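Local atomic coordinates of signal recognition particle receptor FtsY (Sulfolobus acidocaldarius, PDB entry 5L3S), a protein that serves as a receptor for the signal recognition particle and combines a helical bundle domain with an SRP54-type domain of the P-loop NTPase fold. Residues B[213-225]-B[240-254]. Residues are numbered along the deposited sequence; the frame is centred on the assembly and turned at random.
Sequences KPDFRILILDSLA and VGYDAVILTKVDADA. With GNP (phosphoaminophosphonic acid-guanylate ester), chain R; GOL (glycerol), chain C.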
loop_
_atom_site.group_PDB
_atom_site.type_symbol
_atom_site.label_atom_id
_atom_site.label_comp_id
_atom_site.label_asym_id
_atom_site.label_seq_id
_atom_site.Cartn_x
_atom_site.Cartn_y
_atom_site.Cartn_z
ATOM N N LYS B 213 -28.141 -1.660 -1.725
ATOM C CA LYS B 213 -28.383 -0.503 -2.598
ATOM C C LYS B 213 -27.836 0.810 -2.027
ATOM O O LYS B 213 -28.601 1.705 -1.695
ATOM C CB LYS B 213 -29.880 -0.364 -2.897
ATOM C CG LYS B 213 -30.464 -1.566 -3.607
ATOM C CD LYS B 213 -31.947 -1.373 -3.908
ATOM C CE LYS B 213 -32.568 -2.690 -4.338
ATOM N NZ LYS B 213 -31.637 -3.439 -5.240
ATOM N N PRO B 214 -26.508 0.912 -1.886
ATOM C CA PRO B 214 -25.948 2.064 -1.175
ATOM C C PRO B 214 -26.172 3.386 -1.889
ATOM O O PRO B 214 -26.322 3.439 -3.115
ATOM C CB PRO B 214 -24.444 1.735 -1.077
ATOM C CG PRO B 214 -24.207 0.681 -2.094
ATOM C CD PRO B 214 -25.486 -0.105 -2.176
ATOM N N ASP B 215 -26.237 4.453 -1.100
ATOM C CA ASP B 215 -26.393 5.787 -1.645
ATOM C C ASP B 215 -25.037 6.365 -2.029
ATOM O O ASP B 215 -24.960 7.289 -2.826
ATOM C CB ASP B 215 -27.096 6.692 -0.639
ATOM C CG ASP B 215 -28.471 6.178 -0.271
ATOM O OD1 ASP B 215 -29.403 6.406 -1.059
ATOM O OD2 ASP B 215 -28.610 5.531 0.786
ATOM N N PHE B 216 -23.971 5.813 -1.469
ATOM C CA PHE B 216 -22.623 6.298 -1.767
ATOM C C PHE B 216 -21.667 5.131 -1.665
ATOM O O PHE B 216 -21.746 4.358 -0.720
ATOM C CB PHE B 216 -22.216 7.392 -0.774
ATOM C CG PHE B 216 -21.211 8.385 -1.319
ATOM C CD1 PHE B 216 -21.570 9.284 -2.313
ATOM C CD2 PHE B 216 -19.925 8.440 -0.807
ATOM C CE1 PHE B 216 -20.652 10.207 -2.811
ATOM C CE2 PHE B 216 -19.001 9.358 -1.298
ATOM C CZ PHE B 216 -19.371 10.246 -2.305
ATOM N N ARG B 217 -20.753 5.001 -2.631
ATOM C CA ARG B 217 -19.783 3.912 -2.607
ATOM C C ARG B 217 -18.368 4.497 -2.592
ATOM O O ARG B 217 -18.046 5.333 -3.422
ATOM C CB ARG B 217 -19.921 3.029 -3.851
ATOM C CG ARG B 217 -21.277 2.425 -4.111
ATOM C CD ARG B 217 -21.248 1.700 -5.443
ATOM N NE ARG B 217 -22.539 1.128 -5.791
ATOM C CZ ARG B 217 -22.755 0.344 -6.842
ATOM N NH1 ARG B 217 -21.758 0.037 -7.665
ATOM N NH2 ARG B 217 -23.974 -0.131 -7.073
ATOM N N ILE B 218 -17.537 4.060 -1.650
ATOM C CA ILE B 218 -16.207 4.623 -1.491
ATOM C C ILE B 218 -15.134 3.549 -1.636
ATOM O O ILE B 218 -15.108 2.582 -0.882
ATOM C CB ILE B 218 -16.023 5.308 -0.125
ATOM C CG1 ILE B 218 -17.065 6.423 0.054
ATOM C CG2 ILE B 218 -14.607 5.877 0.001
ATOM C CD1 ILE B 218 -16.977 7.130 1.392
ATOM N N LEU B 219 -14.262 3.740 -2.616
ATOM C CA LEU B 219 -13.091 2.891 -2.777
ATOM C C LEU B 219 -11.991 3.440 -1.889
ATOM O O LEU B 219 -11.735 4.651 -1.874
ATOM C CB LEU B 219 -12.635 2.890 -4.236
ATOM C CG LEU B 219 -11.272 2.215 -4.495
ATOM C CD1 LEU B 219 -11.325 0.737 -4.176
ATOM C CD2 LEU B 219 -10.799 2.494 -5.951
ATOM N N ILE B 220 -11.352 2.556 -1.126
ATOM C CA ILE B 220 -10.191 2.950 -0.339
ATOM C C ILE B 220 -8.892 2.578 -1.073
ATOM O O ILE B 220 -8.722 1.441 -1.495
ATOM C CB ILE B 220 -10.204 2.303 1.057
ATOM C CG1 ILE B 220 -11.538 2.588 1.774
ATOM C CG2 ILE B 220 -9.033 2.817 1.877
ATOM C CD1 ILE B 220 -11.849 4.075 1.869
ATOM N N LEU B 221 -8.012 3.560 -1.259
ATOM C CA LEU B 221 -6.688 3.337 -1.846
ATOM C C LEU B 221 -5.601 3.760 -0.855
ATOM O O LEU B 221 -5.753 4.743 -0.130
ATOM C CB LEU B 221 -6.535 4.110 -3.182
ATOM C CG LEU B 221 -7.488 3.712 -4.325
ATOM C CD1 LEU B 221 -7.418 4.673 -5.513
ATOM C CD2 LEU B 221 -7.222 2.267 -4.797
ATOM N N ASP B 222 -4.504 3.003 -0.837
ATOM C CA ASP B 222 -3.339 3.275 -0.003
ATOM C C ASP B 222 -2.426 4.267 -0.728
ATOM O O ASP B 222 -1.959 3.987 -1.834
ATOM C CB ASP B 222 -2.573 1.947 0.207
ATOM C CG ASP B 222 -1.496 2.028 1.281
ATOM O OD1 ASP B 222 -0.891 3.106 1.470
ATOM O OD2 ASP B 222 -1.258 0.987 1.946
ATOM N N SER B 223 -2.143 5.411 -0.111
ATOM C CA SER B 223 -1.302 6.417 -0.784
ATOM C C SER B 223 0.164 6.006 -0.933
ATOM O O SER B 223 0.901 6.637 -1.694
ATOM C CB SER B 223 -1.387 7.775 -0.099
ATOM O OG SER B 223 -0.757 7.746 1.167
ATOM N N LEU B 224 0.597 4.972 -0.206
ATOM C CA LEU B 224 1.958 4.444 -0.394
ATOM C C LEU B 224 2.083 3.572 -1.631
ATOM O O LEU B 224 3.190 3.296 -2.091
ATOM C CB LEU B 224 2.426 3.653 0.819
ATOM C CG LEU B 224 2.991 4.477 1.970
ATOM C CD1 LEU B 224 3.143 3.585 3.199
ATOM C CD2 LEU B 224 4.323 5.122 1.576
ATOM N N ALA B 225 0.953 3.148 -2.181
ATOM C CA ALA B 225 0.975 2.289 -3.357
ATOM C C ALA B 225 1.403 3.051 -4.608
ATOM O O ALA B 225 1.033 4.211 -4.799
ATOM C CB ALA B 225 -0.389 1.633 -3.558
ATOM N N VAL B 240 -17.306 -3.004 -10.553
ATOM C CA VAL B 240 -18.163 -2.697 -9.413
ATOM C C VAL B 240 -18.792 -1.304 -9.551
ATOM O O VAL B 240 -20.021 -1.155 -9.483
ATOM C CB VAL B 240 -17.348 -2.768 -8.103
ATOM C CG1 VAL B 240 -18.238 -2.497 -6.890
ATOM C CG2 VAL B 240 -16.644 -4.120 -7.970
ATOM N N GLY B 241 -17.945 -0.292 -9.767
ATOM C CA GLY B 241 -18.386 1.100 -9.799
ATOM C C GLY B 241 -18.356 1.724 -8.408
ATOM O O GLY B 241 -18.717 1.079 -7.419
ATOM N N TYR B 242 -17.894 2.967 -8.317
ATOM C CA TYR B 242 -17.875 3.684 -7.039
ATOM C C TYR B 242 -18.013 5.182 -7.305
ATOM O O TYR B 242 -17.905 5.627 -8.451
ATOM C CB TYR B 242 -16.607 3.384 -6.235
ATOM C CG TYR B 242 -15.320 3.605 -7.010
ATOM C CD1 TYR B 242 -14.759 2.572 -7.763
ATOM C CD2 TYR B 242 -14.672 4.837 -6.997
ATOM C CE1 TYR B 242 -13.591 2.757 -8.491
ATOM C CE2 TYR B 242 -13.493 5.034 -7.719
ATOM C CZ TYR B 242 -12.960 3.982 -8.461
ATOM O OH TYR B 242 -11.808 4.155 -9.187
ATOM N N ASP B 243 -18.241 5.956 -6.249
ATOM C CA ASP B 243 -18.521 7.387 -6.395
ATOM C C ASP B 243 -17.310 8.262 -6.074
ATOM O O ASP B 243 -17.128 9.326 -6.669
ATOM C CB ASP B 243 -19.682 7.787 -5.487
ATOM C CG ASP B 243 -20.945 7.012 -5.791
ATOM O OD1 ASP B 243 -21.475 7.180 -6.904
ATOM O OD2 ASP B 243 -21.406 6.241 -4.923
ATOM N N ALA B 244 -16.506 7.820 -5.113
ATOM C CA ALA B 244 -15.351 8.594 -4.662
ATOM C C ALA B 244 -14.285 7.719 -3.998
ATOM O O ALA B 244 -14.501 6.538 -3.741
ATOM C CB ALA B 244 -15.774 9.694 -3.719
ATOM N N VAL B 245 -13.136 8.324 -3.712
ATOM C CA VAL B 245 -12.026 7.592 -3.129
ATOM C C VAL B 245 -11.615 8.281 -1.836
ATOM O O VAL B 245 -11.662 9.515 -1.740
ATOM C CB VAL B 245 -10.832 7.591 -4.121
ATOM C CG1 VAL B 245 -9.538 7.170 -3.444
ATOM C CG2 VAL B 245 -11.146 6.699 -5.319
ATOM N N ILE B 246 -11.214 7.489 -0.851
ATOM C CA ILE B 246 -10.457 8.010 0.278
ATOM C C ILE B 246 -9.039 7.419 0.211
ATOM O O ILE B 246 -8.876 6.213 0.065
ATOM C CB ILE B 246 -11.155 7.688 1.632
ATOM C CG1 ILE B 246 -12.454 8.510 1.756
ATOM C CG2 ILE B 246 -10.216 7.970 2.813
ATOM C CD1 ILE B 246 -13.322 8.158 2.994
ATOM N N LEU B 247 -8.030 8.288 0.288
ATOM C CA LEU B 247 -6.624 7.873 0.267
ATOM C C LEU B 247 -6.096 7.822 1.686
ATOM O O LEU B 247 -6.230 8.802 2.425
ATOM C CB LEU B 247 -5.787 8.908 -0.502
ATOM C CG LEU B 247 -6.108 9.156 -1.968
ATOM C CD1 LEU B 247 -5.047 10.083 -2.578
ATOM C CD2 LEU B 247 -6.146 7.832 -2.701
ATOM N N THR B 248 -5.470 6.707 2.067
ATOM C CA THR B 248 -4.979 6.541 3.436
ATOM C C THR B 248 -3.454 6.644 3.556
ATOM O O THR B 248 -2.737 6.587 2.556
ATOM C CB THR B 248 -5.355 5.146 3.975
ATOM O OG1 THR B 248 -4.738 4.159 3.144
ATOM C CG2 THR B 248 -6.891 4.947 3.962
ATOM N N LYS B 249 -2.978 6.782 4.795
ATOM C CA LYS B 249 -1.563 6.677 5.120
ATOM C C LYS B 249 -0.731 7.769 4.471
ATOM O O LYS B 249 0.440 7.578 4.191
ATOM C CB LYS B 249 -1.016 5.284 4.754
ATOM C CG LYS B 249 -1.799 4.136 5.391
ATOM C CD LYS B 249 -1.295 2.753 4.898
ATOM C CE LYS B 249 -2.354 1.660 5.217
ATOM N NZ LYS B 249 -2.003 0.328 4.618
ATOM N N VAL B 250 -1.355 8.921 4.242
ATOM C CA VAL B 250 -0.680 10.054 3.619
ATOM C C VAL B 250 0.398 10.567 4.575
ATOM O O VAL B 250 1.392 11.173 4.156
ATOM C CB VAL B 250 -1.723 11.131 3.238
ATOM C CG1 VAL B 250 -1.068 12.447 2.884
ATOM C CG2 VAL B 250 -2.577 10.618 2.081
ATOM N N ASP B 251 0.231 10.260 5.864
ATOM C CA ASP B 251 1.229 10.659 6.866
ATOM C C ASP B 251 2.570 9.905 6.738
ATOM O O ASP B 251 3.544 10.270 7.391
ATOM C CB ASP B 251 0.679 10.527 8.293
ATOM C CG ASP B 251 0.093 9.143 8.575
ATOM O OD1 ASP B 251 -0.773 8.653 7.811
ATOM O OD2 ASP B 251 0.519 8.525 9.568
ATOM N N ALA B 252 2.621 8.875 5.900
ATOM C CA ALA B 252 3.900 8.194 5.619
ATOM C C ALA B 252 4.766 8.948 4.593
ATOM O O ALA B 252 5.470 8.320 3.796
ATOM C CB ALA B 252 3.650 6.806 5.131
ATOM N N ASP B 253 4.706 10.279 4.605
ATOM C CA ASP B 253 5.486 11.111 3.683
ATOM C C ASP B 253 5.155 10.783 2.223
ATOM O O ASP B 253 5.971 10.973 1.322
ATOM C CB ASP B 253 6.993 10.946 3.949
ATOM C CG ASP B 253 7.833 12.001 3.245
ATOM O OD1 ASP B 253 7.337 13.135 3.088
ATOM O OD2 ASP B 253 8.982 11.697 2.841
ATOM N N ALA B 254 3.938 10.302 2.002
ATOM C CA ALA B 254 3.464 9.941 0.673
ATOM C C ALA B 254 2.847 11.154 -0.007
ATOM O O ALA B 254 2.015 11.839 0.586
ATOM C CB ALA B 254 2.436 8.831 0.784
HETATM P PG GNP R . -8.540 -5.596 5.836
HETATM O O1G GNP R . -9.941 -5.537 6.399
HETATM O O2G GNP R . -7.758 -6.797 6.350
HETATM O O3G GNP R . -8.475 -5.670 4.327
HETATM N N3B GNP R . -7.752 -4.281 6.296
HETATM P PB GNP R . -8.425 -2.805 6.177
HETATM O O1B GNP R . -9.747 -2.813 6.803
HETATM O O2B GNP R . -8.440 -2.404 4.762
HETATM O O3A GNP R . -7.494 -1.893 6.947
HETATM P PA GNP R . -7.416 -1.607 8.453
HETATM O O1A GNP R . -8.449 -0.597 8.852
HETATM O O2A GNP R . -7.378 -2.878 9.240
HETATM O "O5'" GNP R . -6.066 -0.831 8.638
HETATM C "C5'" GNP R . -4.763 -1.456 8.406
HETATM C "C4'" GNP R . -3.710 -0.702 9.198
HETATM O "O4'" GNP R . -3.463 0.624 8.599
HETATM C "C3'" GNP R . -4.093 -0.432 10.640
HETATM O "O3'" GNP R . -2.924 -0.499 11.436
HETATM C "C2'" GNP R . -4.616 1.014 10.600
HETATM O "O2'" GNP R . -4.465 1.653 11.855
HETATM C "C1'" GNP R . -3.586 1.591 9.615
HETATM N N9 GNP R . -4.040 2.833 8.992
HETATM C C8 GNP R . -5.231 3.091 8.368
HETATM N N7 GNP R . -5.323 4.318 7.888
HETATM C C5 GNP R . -4.098 4.886 8.225
HETATM C C6 GNP R . -3.604 6.186 7.982
HETATM O O6 GNP R . -4.210 7.103 7.411
HETATM N N1 GNP R . -2.319 6.371 8.501
HETATM C C2 GNP R . -1.595 5.383 9.152
HETATM N N2 GNP R . -0.377 5.692 9.592
HETATM N N3 GNP R . -2.058 4.160 9.382
HETATM C C4 GNP R . -3.305 3.988 8.901
HETATM C C1 GOL C . -24.376 -3.834 -8.282
HETATM O O1 GOL C . -23.917 -5.166 -8.300
HETATM C C2 GOL C . -23.279 -2.889 -8.762
HETATM O O2 GOL C . -22.174 -3.622 -9.251
HETATM C C3 GOL C . -23.848 -1.994 -9.859
HETATM O O3 GOL C . -23.021 -0.866 -10.032
#
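Thr248 O is gripped by two donors of Ser223, the backbone N at 3.0 Å and the hydroxyl OG at 2.7 Å. Serine suits this place because OG, lying between its own backbone N and carbonyl carbon (chi1 70°), reaches the same acceptor as the amide. This pair of hydrogen bonds closes a parallel ladder between strands 216-222 and 244-248, in which Leu219 and Leu221 each donate and accept one backbone bond. Helix 228-239 makes the crossover of this beta-alpha-beta unit, and its Ala233 and Phe236 pack on Leu219. Leu219 CB stands over the centre of the Tyr242 ring in a CH-pi contact, 3.9 Å from the centroid, while the phenol OH is bonded to Ala233 O. On the other face of the sheet, Ile220 and Ile246 lie side by side, CD1 of Ile220 3.7 Å from CB of Ile246.

Where the strands begin, Asp243 OD2 accepts from Arg217 N at 2.7 Å, on its anti lone pair, and Arg217 O accepts from Asp243 N. The extended Arg217 carries NH1 to Gly241 O (3.2 Å), which lies in the guanidinium plane.

At the opposite end, the extended Lys249 chain passes across one face of the guanine of GNP, CG against C5 and C6, and reaches Asp222 OD2 with NZ (2.9 Å), from above the carboxylate plane; NZ also bonds Gly111 O. Asp222 OD1 meanwhile accepts from Leu224 N in an Asx turn. Lys249 N donates to guanine O6 and the Asp251 carboxylate takes N1 and N2, a pairing that reads guanine as in the TKxD motif of P-loop GTPases. The salt bridge from Asp222, at the end of strand 216-222, joins that strand to the loop whose Lys249 N and Asp251 meet the base.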